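Local coordinates for intramolecular trans-sialidase (Macrobdella decora, PDB 3SLI), which cleaves sialic acid from sialoglycoconjugates such as 3'-sialyllactose, releasing it as 2,7-anhydro-Neu5Ac through an intramolecular trans-sialidase reaction, at residues N385-Y391 with T405-M411; G253-W257 with K666-Y670; V109-A114 with A190-Y196; A349-T353 with F420-P424; K465-G470 with I518-G524. One frame throughout, in Å; residues are numbered along the deposited sequence.

Overall arrangement
From the N terminus, contact 3 closes first, joining a strand of the concanavalin-like N-terminal domain to the chain that leaves it at 190-196. Contact 2 then opens at 253-257 and closes only at 666-670, bringing the first and last sheets of the propeller together; its loop encloses the other three contacts. Among these, contact 4 joins 349-353 to 420-424 and contains contact 1, 385-391 with 405-411; both reach the same antiparallel sheet, their nearest atoms about 5 Å apart. Contact 5 follows in series and joins two consecutive propeller sheets. Contacts 2 and 3 approach to about 4 Å between nearest atoms, near the junction of the two domains.

Contact 1 of 5, residues N385-Y391 with T405-M411; sequences NLTCKQY and TDVDVNM
Strands 387-391 and 407-410 form an antiparallel ladder twisted to 120° between their N-to-C directions, with Cys388 and Val409 as a hydrogen-bonded pair and Lys389 facing Asp408 in a non-hydrogen-bonded one. The ladder belongs to the antiparallel sheet that the chain builds between propeller strands 307-314 and 427-433. After the chain turns a corner at Asp406, the second strand returns along the first, and Met411 N extends the ladder with a bond to Leu386 O. On the face of Lys389 and Asp408, the lysine chain bends at chi2 (-62°), passes over Thr405 O with its CD at 3.5 Å, and brings NZ to Asp408 OD2 at 3.0 Å. This salt bridge reaches the carboxylate from above its plane; the same NZ bonds Asp406 O at 3.1 Å, so the ammonium holds both the strand and its corner. On the opposite face Cys388 SG meets Val409 CG2; it also touches Met411 CB, and Leu386 CD2 lies 3.8 Å from Met411 SD. Gln390 stretches out beside Val407 and across Val409 CG1, its NE2 bonded to Asp267 O. Beside the corner, Gln390 O accepts from both Thr405 N and Thr405 OG1, the hydroxyl approaching from above the carbonyl plane. Thr405 OG1 in turn accepts from Val407 N in an ST turn, and a water 2.8 Å from that OG1 donates to it and to Gln390 OE1.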
# COMPACT_ATOMS: atom_id res chain seq x y z
N ASN A 385 -6.44 20.52 -30.77
CA ASN A 385 -6.41 19.46 -29.76
C ASN A 385 -7.66 18.58 -29.83
O ASN A 385 -8.78 19.10 -29.89
CB ASN A 385 -6.27 20.07 -28.37
CG ASN A 385 -5.57 19.13 -27.39
OD1 ASN A 385 -5.78 17.91 -27.40
ND2 ASN A 385 -4.73 19.71 -26.54
N LEU A 386 -7.46 17.27 -29.87
CA LEU A 386 -8.57 16.32 -29.93
C LEU A 386 -9.06 16.03 -28.51
O LEU A 386 -8.27 16.04 -27.56
CB LEU A 386 -8.12 15.01 -30.60
CG LEU A 386 -8.42 14.81 -32.09
CD1 LEU A 386 -7.99 16.03 -32.87
CD2 LEU A 386 -7.73 13.55 -32.60
N THR A 387 -10.35 15.76 -28.37
CA THR A 387 -10.92 15.47 -27.06
C THR A 387 -11.88 14.29 -27.12
O THR A 387 -12.27 13.84 -28.20
CB THR A 387 -11.73 16.67 -26.49
OG1 THR A 387 -12.81 17.00 -27.37
CG2 THR A 387 -10.84 17.90 -26.29
N CYS A 388 -12.23 13.79 -25.95
CA CYS A 388 -13.17 12.69 -25.81
C CYS A 388 -13.79 12.86 -24.43
O CYS A 388 -13.27 13.61 -23.60
CB CYS A 388 -12.48 11.33 -25.96
SG CYS A 388 -10.95 11.10 -25.01
N LYS A 389 -14.92 12.21 -24.20
CA LYS A 389 -15.62 12.30 -22.93
C LYS A 389 -14.95 11.48 -21.84
O LYS A 389 -14.49 10.35 -22.08
CB LYS A 389 -17.08 11.86 -23.09
CG LYS A 389 -17.89 12.71 -24.06
CD LYS A 389 -17.99 14.14 -23.57
CE LYS A 389 -18.84 15.00 -24.50
NZ LYS A 389 -18.83 16.43 -24.09
N GLN A 390 -14.89 12.05 -20.64
CA GLN A 390 -14.31 11.39 -19.48
C GLN A 390 -15.35 10.42 -18.92
O GLN A 390 -16.55 10.69 -18.96
CB GLN A 390 -13.96 12.43 -18.42
CG GLN A 390 -13.43 11.87 -17.11
CD GLN A 390 -13.00 12.96 -16.16
OE1 GLN A 390 -13.84 13.63 -15.56
NE2 GLN A 390 -11.70 13.17 -16.04
N TYR A 391 -14.87 9.28 -18.42
CA TYR A 391 -15.75 8.27 -17.86
C TYR A 391 -15.89 8.40 -16.35
O TYR A 391 -15.00 8.92 -15.66
CB TYR A 391 -15.21 6.87 -18.15
CG TYR A 391 -15.60 6.31 -19.50
CD1 TYR A 391 -15.00 6.77 -20.67
CD2 TYR A 391 -16.56 5.30 -19.60
CE1 TYR A 391 -15.35 6.25 -21.90
CE2 TYR A 391 -16.92 4.77 -20.83
CZ TYR A 391 -16.31 5.25 -21.98
OH TYR A 391 -16.65 4.73 -23.20
N THR A 405 -19.41 10.78 -19.31
CA THR A 405 -20.04 11.94 -18.68
C THR A 405 -20.01 13.00 -19.78
O THR A 405 -19.74 12.67 -20.95
CB THR A 405 -19.23 12.41 -17.44
OG1 THR A 405 -17.95 12.90 -17.86
CG2 THR A 405 -19.02 11.25 -16.47
N ASP A 406 -20.30 14.26 -19.46
CA ASP A 406 -20.22 15.29 -20.50
C ASP A 406 -18.94 16.12 -20.39
O ASP A 406 -18.76 17.11 -21.10
CB ASP A 406 -21.47 16.20 -20.52
CG ASP A 406 -22.02 16.49 -19.13
OD1 ASP A 406 -21.27 17.02 -18.28
OD2 ASP A 406 -23.22 16.19 -18.90
N VAL A 407 -18.03 15.68 -19.52
CA VAL A 407 -16.76 16.37 -19.33
C VAL A 407 -15.77 15.98 -20.43
O VAL A 407 -15.53 14.79 -20.67
CB VAL A 407 -16.13 16.02 -17.96
CG1 VAL A 407 -14.77 16.70 -17.80
CG2 VAL A 407 -17.06 16.44 -16.83
N ASP A 408 -15.20 16.98 -21.10
CA ASP A 408 -14.24 16.74 -22.17
C ASP A 408 -12.81 16.75 -21.65
O ASP A 408 -12.42 17.65 -20.89
CB ASP A 408 -14.36 17.79 -23.27
CG ASP A 408 -15.61 17.61 -24.11
OD1 ASP A 408 -15.60 16.74 -25.01
OD2 ASP A 408 -16.58 18.34 -23.88
N VAL A 409 -12.04 15.75 -22.05
CA VAL A 409 -10.63 15.66 -21.66
C VAL A 409 -9.85 15.45 -22.95
O VAL A 409 -10.39 14.96 -23.95
CB VAL A 409 -10.34 14.48 -20.69
CG1 VAL A 409 -11.04 14.72 -19.35
CG2 VAL A 409 -10.78 13.15 -21.30
N ASN A 410 -8.59 15.85 -22.94
CA ASN A 410 -7.75 15.69 -24.12
C ASN A 410 -7.57 14.21 -24.45
O ASN A 410 -7.32 13.39 -23.57
CB ASN A 410 -6.40 16.36 -23.92
CG ASN A 410 -6.49 17.88 -23.91
OD1 ASN A 410 -5.73 18.55 -23.21
ND2 ASN A 410 -7.39 18.43 -24.71
N MET A 411 -7.75 13.89 -25.73
CA MET A 411 -7.61 12.52 -26.23
C MET A 411 -6.13 12.13 -26.17
O MET A 411 -5.30 12.76 -26.81
CB MET A 411 -8.10 12.45 -27.66
CG MET A 411 -8.09 11.06 -28.25
SD MET A 411 -8.71 11.07 -29.92
CE MET A 411 -10.50 11.10 -29.63
O HOH W 1 -16.42 13.15 -15.50

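Contact 2 of 5, residues G253-W257 with K666-Y670; sequences GGNTW and KFEKY
Lys669 NZ is held between two oxygens of the 253-257 turn: Asn255 OD1 at 2.9 Å and, more weakly, Gly253 O at 3.5 Å. The amide oxygen is met from above its carbonyl plane, 60° out of it, and the two side chains cross at about a right angle. An extended chain beyond CG carries the ammonium that far from its strand and lays Lys669 CE 3.6 Å from Gly254 O. That carbonyl also points at the neighbouring aromatic residue, with Phe667 CE2 only 3.1 Å away. The run from Ser250 to Trp257 has the sequence of an Asp box, the turn that recurs between the outer strands of sialidase propeller blades; Thr256 OG1 bonds Asp252 OD2 within it. Here the box joins strands 243-250 and 261-264 of the first blade, and its partner, strand 665-670, belongs to the last one, so the contact spans the seam where the propeller closes. Beside this polar end, the six-membered ring of Trp257 directs its edge at the face of Phe667 in a T-shaped pair, the planes at 80° and the centroids 5.5 Å apart. Trp257 CZ2 lies over the rim of the phenyl ring, 4.1 Å from Phe667 CZ.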
# COMPACT_ATOMS: atom_id res chain seq x y z
N GLY A 253 12.30 17.59 8.29
CA GLY A 253 12.73 16.27 8.73
C GLY A 253 11.68 15.18 8.84
O GLY A 253 11.84 14.24 9.61
N GLY A 254 10.60 15.31 8.08
CA GLY A 254 9.55 14.31 8.12
C GLY A 254 8.48 14.54 9.17
O GLY A 254 7.71 13.62 9.47
N ASN A 255 8.40 15.75 9.71
CA ASN A 255 7.39 16.06 10.72
C ASN A 255 6.04 16.43 10.12
O ASN A 255 5.00 15.96 10.58
CB ASN A 255 7.88 17.15 11.67
CG ASN A 255 8.94 16.64 12.62
OD1 ASN A 255 8.75 15.64 13.31
ND2 ASN A 255 10.08 17.32 12.65
N THR A 256 6.05 17.28 9.10
CA THR A 256 4.82 17.67 8.43
C THR A 256 5.06 17.53 6.93
O THR A 256 6.19 17.68 6.45
CB THR A 256 4.38 19.11 8.80
OG1 THR A 256 5.40 20.04 8.44
CG2 THR A 256 4.11 19.21 10.30
N TRP A 257 3.99 17.25 6.19
CA TRP A 257 4.08 17.04 4.75
C TRP A 257 3.20 18.01 3.99
O TRP A 257 2.14 18.41 4.47
CB TRP A 257 3.70 15.58 4.43
CG TRP A 257 4.63 14.59 5.09
CD1 TRP A 257 4.57 14.13 6.38
CD2 TRP A 257 5.80 14.00 4.51
NE1 TRP A 257 5.64 13.30 6.64
CE2 TRP A 257 6.41 13.21 5.51
CE3 TRP A 257 6.40 14.08 3.24
CZ2 TRP A 257 7.61 12.50 5.28
CZ3 TRP A 257 7.58 13.37 3.02
CH2 TRP A 257 8.17 12.59 4.03
N LYS A 666 1.23 4.04 6.69
CA LYS A 666 1.74 4.77 7.84
C LYS A 666 3.22 5.17 7.78
O LYS A 666 4.04 4.45 7.21
CB LYS A 666 1.47 3.96 9.11
CG LYS A 666 -0.02 3.68 9.35
CD LYS A 666 -0.75 4.96 9.75
CE LYS A 666 -2.26 4.78 9.76
NZ LYS A 666 -2.96 6.04 10.16
N PHE A 667 3.53 6.30 8.40
CA PHE A 667 4.90 6.82 8.46
C PHE A 667 5.38 6.80 9.91
O PHE A 667 4.75 7.40 10.79
CB PHE A 667 4.95 8.24 7.88
CG PHE A 667 6.32 8.89 7.99
CD1 PHE A 667 7.41 8.38 7.29
CD2 PHE A 667 6.52 9.98 8.84
CE1 PHE A 667 8.68 8.94 7.43
CE2 PHE A 667 7.79 10.55 8.99
CZ PHE A 667 8.88 10.03 8.28
N GLU A 668 6.47 6.08 10.16
CA GLU A 668 7.06 5.98 11.50
C GLU A 668 8.57 6.24 11.43
O GLU A 668 9.18 6.10 10.37
CB GLU A 668 6.76 4.60 12.10
CG GLU A 668 5.25 4.34 12.27
CD GLU A 668 4.90 2.95 12.79
OE1 GLU A 668 5.78 2.23 13.29
OE2 GLU A 668 3.71 2.59 12.72
N LYS A 669 9.17 6.65 12.55
CA LYS A 669 10.60 6.96 12.64
C LYS A 669 11.20 6.14 13.78
O LYS A 669 10.57 5.98 14.82
CB LYS A 669 10.82 8.43 12.99
CG LYS A 669 10.19 9.46 12.08
CD LYS A 669 10.36 10.83 12.72
CE LYS A 669 9.85 11.95 11.85
NZ LYS A 669 10.11 13.27 12.49
N TYR A 670 12.45 5.71 13.60
CA TYR A 670 13.14 4.91 14.61
C TYR A 670 14.60 5.30 14.70
O TYR A 670 15.24 5.59 13.68
CB TYR A 670 13.05 3.41 14.25
CG TYR A 670 11.65 2.84 14.24
CD1 TYR A 670 11.05 2.44 15.42
CD2 TYR A 670 10.93 2.70 13.04
CE1 TYR A 670 9.75 1.92 15.43
CE2 TYR A 670 9.63 2.18 13.04
CZ TYR A 670 9.06 1.79 14.25
OH TYR A 670 7.79 1.26 14.29

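Contact 3 of 5, residues V109-A114 with A190-Y196; sequences VFNTVA and ATGVTTY
The phenol ring of Tyr196 carries Val109 CG2 over one face and meets Phe110 O at its edge, near the ring plane. Val109 CG2 stands 3.9 Å from the ring centroid in a CH-pi contact, shifted toward the rim, and Val109 CB packs against Tyr196 CZ at 3.5 Å. At the edge, Tyr196 OH donates to Phe110 O at 2.7 Å, lying in the carbonyl plane on a lone pair. A water at the edge of the Phe110 ring closes the arrangement: it accepts from Phe110 N and donates to Tyr196 OH, so the hydroxyl and the backbone on both sides of Phe110 are tied together. Further along the strand, the Thr112 and Thr194 side chains cross at about a right angle, with Thr112 OG1 2.7 Å from Thr194 OG1. A chi1 of 50° puts the Thr194 hydroxyl between its own backbone N and carbonyl carbon, turned to Thr112, and Asn129 OD1 gives the same hydroxyl a second partner. Thr191 to Thr194 form a type I turn that starts on the last residue of helix 184-191; there Thr191 CB rests 3.4 Å from Thr112 O, and Thr191 CG2 packs on Ala114 CB at 3.8 Å. The contact thus lays the segment leaving the concanavalin-like N-terminal domain along strand 107-118 of its sheet, with apolar packing at both ends. Because the Tyr196 hydroxyl both donates to Phe110 O and accepts from the water, its rotation is probably fixed.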
# COMPACT_ATOMS: atom_id res chain seq x y z
N VAL A 109 0.46 -0.64 23.66
CA VAL A 109 -0.19 0.66 23.70
C VAL A 109 -1.72 0.58 23.75
O VAL A 109 -2.31 -0.44 23.39
CB VAL A 109 0.24 1.55 22.50
CG1 VAL A 109 1.73 1.89 22.61
CG2 VAL A 109 -0.07 0.85 21.17
N PHE A 110 -2.35 1.65 24.22
CA PHE A 110 -3.80 1.72 24.30
C PHE A 110 -4.44 2.14 22.99
O PHE A 110 -3.90 2.96 22.24
CB PHE A 110 -4.24 2.73 25.38
CG PHE A 110 -4.17 2.19 26.78
CD1 PHE A 110 -2.97 2.19 27.48
CD2 PHE A 110 -5.32 1.70 27.40
CE1 PHE A 110 -2.91 1.69 28.79
CE2 PHE A 110 -5.27 1.20 28.70
CZ PHE A 110 -4.07 1.20 29.40
N ASN A 111 -5.59 1.55 22.69
CA ASN A 111 -6.34 1.90 21.50
C ASN A 111 -7.68 2.36 22.06
O ASN A 111 -8.08 1.93 23.15
CB ASN A 111 -6.55 0.69 20.58
CG ASN A 111 -5.25 0.19 19.95
OD1 ASN A 111 -4.47 -0.53 20.59
ND2 ASN A 111 -5.02 0.55 18.70
N THR A 112 -8.35 3.27 21.37
CA THR A 112 -9.63 3.77 21.82
C THR A 112 -10.64 3.46 20.72
O THR A 112 -10.47 3.87 19.57
CB THR A 112 -9.57 5.28 22.11
OG1 THR A 112 -8.39 5.57 22.88
CG2 THR A 112 -10.81 5.72 22.91
N VAL A 113 -11.69 2.72 21.08
CA VAL A 113 -12.71 2.31 20.13
C VAL A 113 -14.12 2.70 20.57
O VAL A 113 -14.35 3.03 21.74
CB VAL A 113 -12.63 0.77 19.89
CG1 VAL A 113 -11.21 0.37 19.57
CG2 VAL A 113 -13.13 -0.00 21.12
N ALA A 114 -15.06 2.65 19.63
CA ALA A 114 -16.45 3.00 19.91
C ALA A 114 -17.42 2.34 18.95
O ALA A 114 -17.13 2.17 17.76
CB ALA A 114 -16.65 4.52 19.87
N ALA A 190 -13.46 11.60 20.52
CA ALA A 190 -13.21 10.73 21.66
C ALA A 190 -12.18 9.64 21.39
O ALA A 190 -11.28 9.42 22.21
CB ALA A 190 -14.51 10.10 22.14
N THR A 191 -12.31 8.94 20.27
CA THR A 191 -11.38 7.87 19.93
C THR A 191 -10.03 8.37 19.41
O THR A 191 -9.02 7.68 19.53
CB THR A 191 -11.99 6.83 18.95
OG1 THR A 191 -12.29 7.45 17.69
CG2 THR A 191 -13.26 6.20 19.53
N GLY A 192 -10.01 9.59 18.87
CA GLY A 192 -8.78 10.17 18.34
C GLY A 192 -7.71 10.50 19.36
O GLY A 192 -6.63 10.98 19.00
N VAL A 193 -7.99 10.24 20.63
CA VAL A 193 -7.04 10.52 21.69
C VAL A 193 -5.81 9.59 21.65
O VAL A 193 -4.81 9.84 22.32
CB VAL A 193 -7.73 10.49 23.07
CG1 VAL A 193 -7.93 9.07 23.56
CG2 VAL A 193 -6.96 11.33 24.06
N THR A 194 -5.91 8.51 20.88
CA THR A 194 -4.79 7.58 20.74
C THR A 194 -4.54 7.31 19.26
O THR A 194 -5.41 6.80 18.56
CB THR A 194 -5.02 6.23 21.48
OG1 THR A 194 -6.30 5.69 21.11
CG2 THR A 194 -4.92 6.40 22.99
N THR A 195 -3.38 7.73 18.77
CA THR A 195 -2.99 7.50 17.38
C THR A 195 -1.50 7.21 17.39
O THR A 195 -0.78 7.67 18.28
CB THR A 195 -3.28 8.72 16.45
OG1 THR A 195 -2.55 9.87 16.91
CG2 THR A 195 -4.78 9.04 16.40
N TYR A 196 -1.05 6.40 16.43
CA TYR A 196 0.36 6.03 16.35
C TYR A 196 0.83 6.14 14.90
O TYR A 196 0.15 5.68 13.98
CB TYR A 196 0.56 4.61 16.89
CG TYR A 196 0.01 4.45 18.29
CD1 TYR A 196 -1.33 4.11 18.50
CD2 TYR A 196 0.79 4.74 19.40
CE1 TYR A 196 -1.88 4.08 19.78
CE2 TYR A 196 0.25 4.71 20.69
CZ TYR A 196 -1.08 4.38 20.88
OH TYR A 196 -1.62 4.39 22.15
O HOH W 2 -0.68 3.81 25.10

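Contact 4 of 5, residues A349-T353 with F420-P424; sequences AYDYT and FKAFP
Two T-shaped aromatic pairs, Tyr350 with Phe423 and Tyr352 with Phe420, carry this contact, and in each the tyrosine offers its face and the phenylalanine its edge. Both segments belong to the region of the antiparallel sheet inserted between propeller strands 307-314 and 427-433. Phe423 CD1 stands over the Tyr350 ring, 3.8 Å from Tyr350 CZ and displaced toward the rim; the planes are at 79°. Phe423 reaches this position with its CG anti to the backbone N (chi1 -174°). In the second pair, Phe420 CE1 is set over the inner end of the Tyr352 ring, 3.6 Å from Tyr352 CG, and the centroids are 5.1 Å apart with the planes at 74°. Backbone and proline atoms fill in round Tyr350. Lys421 O lies at the ring edge, 3.6 Å from Tyr350 CE2, where the slightly positive C-H edge would probably suit the carbonyl, while Phe423 CA is equally near that same carbon. At the far end Pro424 CD comes within 3.1 Å of Tyr350 OH. The two pairs thus hold the 420-424 segment at Phe420 and Phe423. Phe420 also makes edge-to-face contacts with Trp342 and Phe371, and Phe423 a cation-pi contact with Lys339. Strand 335-342 pairs antiparallel with both 352-354 and 420-422, so Tyr352 and Phe420 bridge its two flanking strands, while Tyr350 and Phe423 join the adjoining loops.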
# COMPACT_ATOMS: atom_id res chain seq x y z
N ALA A 349 -3.48 -4.02 -36.44
CA ALA A 349 -2.78 -3.29 -37.49
C ALA A 349 -2.14 -2.00 -36.98
O ALA A 349 -2.74 -0.92 -37.04
CB ALA A 349 -3.72 -3.00 -38.66
N TYR A 350 -0.91 -2.11 -36.47
CA TYR A 350 -0.18 -0.96 -35.97
C TYR A 350 0.72 -0.46 -37.10
O TYR A 350 1.92 -0.73 -37.12
CB TYR A 350 0.63 -1.34 -34.72
CG TYR A 350 -0.25 -1.72 -33.55
CD1 TYR A 350 -0.85 -2.98 -33.49
CD2 TYR A 350 -0.58 -0.78 -32.57
CE1 TYR A 350 -1.77 -3.30 -32.48
CE2 TYR A 350 -1.50 -1.10 -31.55
CZ TYR A 350 -2.09 -2.35 -31.52
OH TYR A 350 -3.01 -2.66 -30.55
N ASP A 351 0.10 0.25 -38.04
CA ASP A 351 0.79 0.77 -39.23
C ASP A 351 1.29 2.21 -39.15
O ASP A 351 1.67 2.79 -40.17
CB ASP A 351 -0.13 0.61 -40.46
CG ASP A 351 -0.58 -0.83 -40.68
OD1 ASP A 351 0.28 -1.73 -40.67
OD2 ASP A 351 -1.79 -1.05 -40.86
N TYR A 352 1.29 2.79 -37.95
CA TYR A 352 1.74 4.17 -37.78
C TYR A 352 2.77 4.24 -36.66
O TYR A 352 2.86 3.31 -35.85
CB TYR A 352 0.56 5.09 -37.45
CG TYR A 352 -0.54 5.10 -38.48
CD1 TYR A 352 -1.47 4.06 -38.54
CD2 TYR A 352 -0.66 6.14 -39.41
CE1 TYR A 352 -2.49 4.05 -39.49
CE2 TYR A 352 -1.68 6.15 -40.36
CZ TYR A 352 -2.59 5.10 -40.40
OH TYR A 352 -3.61 5.07 -41.33
N THR A 353 3.53 5.32 -36.62
CA THR A 353 4.54 5.54 -35.58
C THR A 353 4.60 7.02 -35.19
O THR A 353 4.21 7.89 -35.97
CB THR A 353 5.98 5.11 -36.02
OG1 THR A 353 6.30 5.67 -37.30
CG2 THR A 353 6.11 3.59 -36.05
N PHE A 420 -6.18 7.02 -32.23
CA PHE A 420 -4.88 6.38 -32.44
C PHE A 420 -4.52 5.71 -31.12
O PHE A 420 -4.29 6.41 -30.12
CB PHE A 420 -3.80 7.41 -32.79
CG PHE A 420 -3.64 7.66 -34.25
CD1 PHE A 420 -3.13 6.67 -35.09
CD2 PHE A 420 -3.95 8.90 -34.80
CE1 PHE A 420 -2.94 6.90 -36.44
CE2 PHE A 420 -3.76 9.15 -36.16
CZ PHE A 420 -3.25 8.15 -36.98
N LYS A 421 -4.49 4.38 -31.11
CA LYS A 421 -4.21 3.63 -29.89
C LYS A 421 -2.85 2.96 -29.82
O LYS A 421 -2.39 2.33 -30.78
CB LYS A 421 -5.31 2.58 -29.69
CG LYS A 421 -6.71 3.19 -29.70
CD LYS A 421 -7.80 2.16 -29.46
CE LYS A 421 -7.79 1.65 -28.03
NZ LYS A 421 -8.90 0.68 -27.82
N ALA A 422 -2.20 3.10 -28.66
CA ALA A 422 -0.88 2.51 -28.42
C ALA A 422 -1.00 1.00 -28.26
O ALA A 422 -2.08 0.47 -27.98
CB ALA A 422 -0.23 3.13 -27.19
N PHE A 423 0.11 0.31 -28.47
CA PHE A 423 0.15 -1.15 -28.35
C PHE A 423 -0.14 -1.48 -26.89
O PHE A 423 0.46 -0.89 -25.98
CB PHE A 423 1.52 -1.68 -28.80
CG PHE A 423 1.60 -3.19 -28.85
CD1 PHE A 423 0.86 -3.91 -29.80
CD2 PHE A 423 2.40 -3.89 -27.96
CE1 PHE A 423 0.93 -5.30 -29.84
CE2 PHE A 423 2.47 -5.28 -27.99
CZ PHE A 423 1.73 -5.99 -28.93
N PRO A 424 -1.05 -2.44 -26.64
CA PRO A 424 -1.45 -2.88 -25.30
C PRO A 424 -0.47 -3.66 -24.42
O PRO A 424 -0.83 -4.69 -23.86
CB PRO A 424 -2.73 -3.66 -25.57
CG PRO A 424 -2.46 -4.28 -26.90
CD PRO A 424 -1.87 -3.11 -27.66

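Contact 5 of 5, residues K465-G470 with I518-G524; sequences KQISTG and IVEMPDG
Two neighbouring blades of the sialidase propeller meet here through their hairpin ends: the loop after strand 462-466 faces strand 516-520 and the type I turn Met521-Gly524 that follows it. Glu520 is the link. Its chain is extended, with CG anti to the backbone N (chi1 -178°), and delivers the carboxylate straight to the backbone of the loop. Ser468 N gives a bond to Glu520 OE1 of 2.9 Å on the syn side, close to the carboxylate plane. Glu520 OE2 takes two donors: Thr469 N at 3.2 Å on its syn lone pair, and Ser468 OG at 3.0 Å from above the plane. Thr469 CG2 covers the same oxygen at 3.3 Å and also leans on the turn, 3.5 Å from Pro522 O. Nearer the strands, Lys465 CB packs on Ile518 CB at 3.9 Å; the lysine chain then bends twice, passing CE by Ile518 O at 3.3 Å, and ends with NZ on Asn571 OD1. Asn571 also bonds Glu520 O, which brings a third sheet into the junction. Three donors on one carboxylate, two of them backbone amides, would probably stabilise its charged form and fix the loop's course at Ser468 and Thr469.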
# COMPACT_ATOMS: atom_id res chain seq x y z
N LYS A 465 19.22 3.80 -7.30
CA LYS A 465 20.53 3.96 -6.67
C LYS A 465 21.58 4.61 -7.59
O LYS A 465 21.58 4.38 -8.80
CB LYS A 465 21.02 2.58 -6.19
CG LYS A 465 22.46 2.50 -5.70
CD LYS A 465 22.71 3.29 -4.43
CE LYS A 465 21.95 2.75 -3.24
NZ LYS A 465 22.25 3.55 -2.01
N GLN A 466 22.39 5.50 -7.03
CA GLN A 466 23.47 6.14 -7.78
C GLN A 466 24.78 5.69 -7.14
O GLN A 466 24.95 5.78 -5.92
CB GLN A 466 23.37 7.68 -7.74
CG GLN A 466 24.56 8.36 -8.44
CD GLN A 466 24.42 9.87 -8.59
OE1 GLN A 466 24.56 10.41 -9.69
NE2 GLN A 466 24.20 10.56 -7.48
N ILE A 467 25.69 5.15 -7.96
CA ILE A 467 26.98 4.67 -7.46
C ILE A 467 27.80 5.88 -7.03
O ILE A 467 27.97 6.84 -7.79
CB ILE A 467 27.76 3.87 -8.54
CG1 ILE A 467 26.89 2.72 -9.07
CG2 ILE A 467 29.07 3.32 -7.97
CD1 ILE A 467 27.56 1.84 -10.12
N SER A 468 28.30 5.85 -5.80
CA SER A 468 29.06 6.98 -5.27
C SER A 468 30.57 6.87 -5.45
O SER A 468 31.26 7.89 -5.45
CB SER A 468 28.75 7.17 -3.79
OG SER A 468 29.27 6.11 -3.03
N THR A 469 31.08 5.66 -5.61
CA THR A 469 32.52 5.49 -5.75
C THR A 469 32.94 4.43 -6.78
O THR A 469 32.14 3.60 -7.22
CB THR A 469 33.15 5.20 -4.37
OG1 THR A 469 34.58 5.18 -4.48
CG2 THR A 469 32.67 3.88 -3.81
N GLY A 470 34.21 4.50 -7.18
CA GLY A 470 34.74 3.56 -8.16
C GLY A 470 34.66 4.03 -9.60
O GLY A 470 34.26 5.16 -9.87
N ILE A 518 18.49 -1.96 -4.58
CA ILE A 518 19.96 -1.96 -4.68
C ILE A 518 20.72 -1.23 -3.57
O ILE A 518 20.36 -0.11 -3.19
CB ILE A 518 20.38 -1.31 -6.04
CG1 ILE A 518 19.56 -1.91 -7.18
CG2 ILE A 518 21.88 -1.47 -6.29
CD1 ILE A 518 19.61 -1.12 -8.47
N VAL A 519 21.80 -1.85 -3.12
CA VAL A 519 22.65 -1.28 -2.08
C VAL A 519 24.12 -1.29 -2.56
O VAL A 519 24.53 -2.20 -3.30
CB VAL A 519 22.42 -2.03 -0.74
CG1 VAL A 519 23.71 -2.40 -0.07
CG2 VAL A 519 21.55 -1.19 0.17
N GLU A 520 24.88 -0.26 -2.20
CA GLU A 520 26.27 -0.14 -2.61
C GLU A 520 27.27 -0.57 -1.54
O GLU A 520 27.11 -0.25 -0.35
CB GLU A 520 26.56 1.29 -3.06
CG GLU A 520 27.98 1.52 -3.57
CD GLU A 520 28.22 2.95 -4.03
OE1 GLU A 520 27.23 3.68 -4.23
OE2 GLU A 520 29.39 3.33 -4.21
N MET A 521 28.29 -1.31 -1.96
CA MET A 521 29.34 -1.78 -1.06
C MET A 521 30.40 -0.69 -0.93
O MET A 521 30.46 0.22 -1.76
CB MET A 521 29.95 -3.09 -1.58
CG MET A 521 28.98 -4.26 -1.57
SD MET A 521 28.44 -4.73 0.10
CE MET A 521 26.82 -3.95 0.17
N PRO A 522 31.26 -0.76 0.10
CA PRO A 522 32.30 0.26 0.30
C PRO A 522 33.15 0.61 -0.92
O PRO A 522 33.46 1.78 -1.12
CB PRO A 522 33.14 -0.34 1.42
CG PRO A 522 32.12 -1.04 2.24
CD PRO A 522 31.30 -1.75 1.19
N ASP A 523 33.50 -0.38 -1.73
CA ASP A 523 34.33 -0.13 -2.91
C ASP A 523 33.58 0.26 -4.16
O ASP A 523 34.19 0.47 -5.22
CB ASP A 523 35.26 -1.33 -3.20
CG ASP A 523 34.51 -2.59 -3.63
OD1 ASP A 523 33.27 -2.58 -3.74
OD2 ASP A 523 35.18 -3.62 -3.86
N GLY A 524 32.25 0.34 -4.07
CA GLY A 524 31.46 0.70 -5.22
C GLY A 524 30.73 -0.46 -5.87
O GLY A 524 29.89 -0.25 -6.74